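Local coordinates for XC6422 protein (Xanthomonas campestris, PDB 2FUK) that is a small serine hydrolase of the alpha/beta-hydrolase fold, without a lid, that probably has hydrolase activity through a catalytic serine, at residues P4-E9 against A101-A106. Numbering follows the deposited sequence.
Sequences PLFPTE and AEWVRA
Trp103 reaches out from its helix to meet Pro4 and Phe6, and a single indole thereby serves both a polar and an apolar partner. Its NE1 donates a hydrogen bond to Pro4 O, 3.0 Å away and nearly straight, with an N-H...O angle of 166°. The acceptor lies close to the indole plane, whereas the donor sits well above the carbonyl plane of Pro4 and so misses the lone-pair directions. Beside this bond, Pro4 CG comes to 3.7 Å from NE1, placing the pyrrolidine next to the polar end of the indole.

The closest apolar packing is at the benzo end. With its CG anti to the backbone N (chi1 -160°), Phe6 brings CD1 to within 3.6 Å of Trp103 CH2. The two six-membered rings meet obliquely, their planes inclined at 31°. Phe6 CA adds a backbone contact, 3.7 Å from Trp103 CZ2. The contact lays the segment before strand 11-17 against helix 92-107, one of the helices packed on the central sheet of the alpha/beta-hydrolase fold. Leu13, Leu15 and Val26 of the two antiparallel strands at one sheet border also touch Trp103, so the buried indole is shared between segment, helix and sheet.

The outer side is looser. Pro7 offers just its CD, 4.3 Å from Trp103 CH2, at the ring edge. Leu5 meets the indole edge with its carbonyl O, 3.8 Å from Trp103 CZ2, while its CB points away from the helix and the residue is exposed.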
loop_
_atom_site.group_PDB
_atom_site.type_symbol
_atom_site.label_atom_id
_atom_site.label_comp_id
_atom_site.label_asym_id
_atom_site.label_seq_id
_atom_site.Cartn_x
_atom_site.Cartn_y
_atom_site.Cartn_z
ATOM N N PRO A 4 -10.049 -13.266 -26.032
ATOM C CA PRO A 4 -9.558 -12.105 -25.274
ATOM C C PRO A 4 -8.050 -11.843 -25.284
ATOM O O PRO A 4 -7.229 -12.764 -25.261
ATOM C CB PRO A 4 -10.094 -12.368 -23.868
ATOM C CG PRO A 4 -10.043 -13.853 -23.787
ATOM C CD PRO A 4 -10.608 -14.277 -25.116
ATOM N N LEU A 5 -7.705 -10.560 -25.312
ATOM C CA LEU A 5 -6.317 -10.118 -25.335
ATOM C C LEU A 5 -5.860 -9.732 -23.940
ATOM O O LEU A 5 -6.616 -9.129 -23.191
ATOM C CB LEU A 5 -6.182 -8.897 -26.245
ATOM C CG LEU A 5 -6.629 -9.088 -27.694
ATOM C CD1 LEU A 5 -6.931 -7.741 -28.329
ATOM C CD2 LEU A 5 -5.544 -9.829 -28.451
ATOM N N PHE A 6 -4.627 -10.083 -23.586
ATOM C CA PHE A 6 -4.110 -9.708 -22.279
ATOM C C PHE A 6 -3.936 -8.194 -22.395
ATOM O O PHE A 6 -3.238 -7.707 -23.285
ATOM C CB PHE A 6 -2.764 -10.381 -22.014
ATOM C CG PHE A 6 -2.399 -10.444 -20.559
ATOM C CD1 PHE A 6 -2.793 -11.523 -19.773
ATOM C CD2 PHE A 6 -1.672 -9.419 -19.971
ATOM C CE1 PHE A 6 -2.458 -11.576 -18.417
ATOM C CE2 PHE A 6 -1.338 -9.464 -18.625
ATOM C CZ PHE A 6 -1.729 -10.543 -17.848
ATOM N N PRO A 7 -4.578 -7.429 -21.503
ATOM C CA PRO A 7 -4.488 -5.965 -21.539
ATOM C C PRO A 7 -3.145 -5.354 -21.129
ATOM O O PRO A 7 -2.366 -5.960 -20.392
ATOM C CB PRO A 7 -5.636 -5.540 -20.630
ATOM C CG PRO A 7 -5.634 -6.610 -19.583
ATOM C CD PRO A 7 -5.421 -7.884 -20.384
ATOM N N THR A 8 -2.872 -4.159 -21.642
ATOM C CA THR A 8 -1.641 -3.448 -21.318
ATOM C C THR A 8 -1.998 -2.242 -20.463
ATOM O O THR A 8 -1.179 -1.351 -20.251
ATOM C CB THR A 8 -0.908 -2.962 -22.581
ATOM O OG1 THR A 8 -1.751 -2.056 -23.306
ATOM C CG2 THR A 8 -0.552 -4.141 -23.464
ATOM N N GLU A 9 -3.234 -2.249 -19.971
ATOM C CA GLU A 9 -3.788 -1.207 -19.102
ATOM C C GLU A 9 -4.718 -2.044 -18.208
ATOM O O GLU A 9 -5.312 -3.011 -18.687
ATOM C CB GLU A 9 -4.587 -0.216 -19.958
ATOM C CG GLU A 9 -4.627 1.233 -19.489
ATOM C CD GLU A 9 -3.271 1.940 -19.499
ATOM O OE1 GLU A 9 -2.608 2.052 -20.562
ATOM O OE2 GLU A 9 -2.869 2.409 -18.427
ATOM N N ALA A 101 -5.544 -19.979 -16.074
ATOM C CA ALA A 101 -4.109 -20.233 -16.071
ATOM C C ALA A 101 -3.569 -20.466 -17.480
ATOM O O ALA A 101 -2.494 -19.972 -17.833
ATOM C CB ALA A 101 -3.793 -21.444 -15.187
ATOM N N GLU A 102 -4.302 -21.225 -18.287
ATOM C CA GLU A 102 -3.853 -21.512 -19.644
ATOM C C GLU A 102 -3.877 -20.268 -20.530
ATOM O O GLU A 102 -3.048 -20.125 -21.429
ATOM C CB GLU A 102 -4.695 -22.639 -20.260
ATOM C CG GLU A 102 -4.491 -23.983 -19.557
ATOM C CD GLU A 102 -5.216 -25.146 -20.220
ATOM O OE1 GLU A 102 -6.156 -24.910 -21.008
ATOM O OE2 GLU A 102 -4.841 -26.308 -19.940
ATOM N N TRP A 103 -4.829 -19.373 -20.277
ATOM C CA TRP A 103 -4.921 -18.130 -21.046
ATOM C C TRP A 103 -3.731 -17.240 -20.668
ATOM O O TRP A 103 -3.099 -16.620 -21.522
ATOM C CB TRP A 103 -6.246 -17.417 -20.741
ATOM C CG TRP A 103 -6.359 -16.035 -21.336
ATOM C CD1 TRP A 103 -6.490 -15.711 -22.658
ATOM C CD2 TRP A 103 -6.319 -14.797 -20.622
ATOM N NE1 TRP A 103 -6.528 -14.348 -22.809
ATOM C CE2 TRP A 103 -6.426 -13.761 -21.575
ATOM C CE3 TRP A 103 -6.201 -14.460 -19.268
ATOM C CZ2 TRP A 103 -6.419 -12.408 -21.217
ATOM C CZ3 TRP A 103 -6.193 -13.114 -18.912
ATOM C CH2 TRP A 103 -6.302 -12.105 -19.885
ATOM N N VAL A 104 -3.429 -17.176 -19.377
ATOM C CA VAL A 104 -2.302 -16.378 -18.905
ATOM C C VAL A 104 -0.989 -16.857 -19.531
ATOM O O VAL A 104 -0.221 -16.063 -20.078
ATOM C CB VAL A 104 -2.184 -16.460 -17.363
ATOM C CG1 VAL A 104 -0.872 -15.854 -16.901
ATOM C CG2 VAL A 104 -3.352 -15.724 -16.719
ATOM N N ARG A 105 -0.743 -18.160 -19.459
ATOM C CA ARG A 105 0.489 -18.721 -19.995
ATOM C C ARG A 105 0.622 -18.553 -21.500
ATOM O O ARG A 105 1.734 -18.482 -22.015
ATOM C CB ARG A 105 0.601 -20.200 -19.613
ATOM C CG ARG A 105 1.142 -20.395 -18.208
ATOM C CD ARG A 105 1.154 -21.844 -17.761
ATOM N NE ARG A 105 1.989 -22.001 -16.571
ATOM C CZ ARG A 105 1.794 -22.916 -15.631
ATOM N NH1 ARG A 105 2.615 -22.973 -14.591
ATOM N NH2 ARG A 105 0.772 -23.762 -15.721
ATOM N N ALA A 106 -0.509 -18.493 -22.198
ATOM C CA ALA A 106 -0.489 -18.329 -23.645
ATOM C C ALA A 106 -0.196 -16.882 -24.005
ATOM O O ALA A 106 0.565 -16.598 -24.936
ATOM C CB ALA A 106 -1.831 -18.757 -24.246
#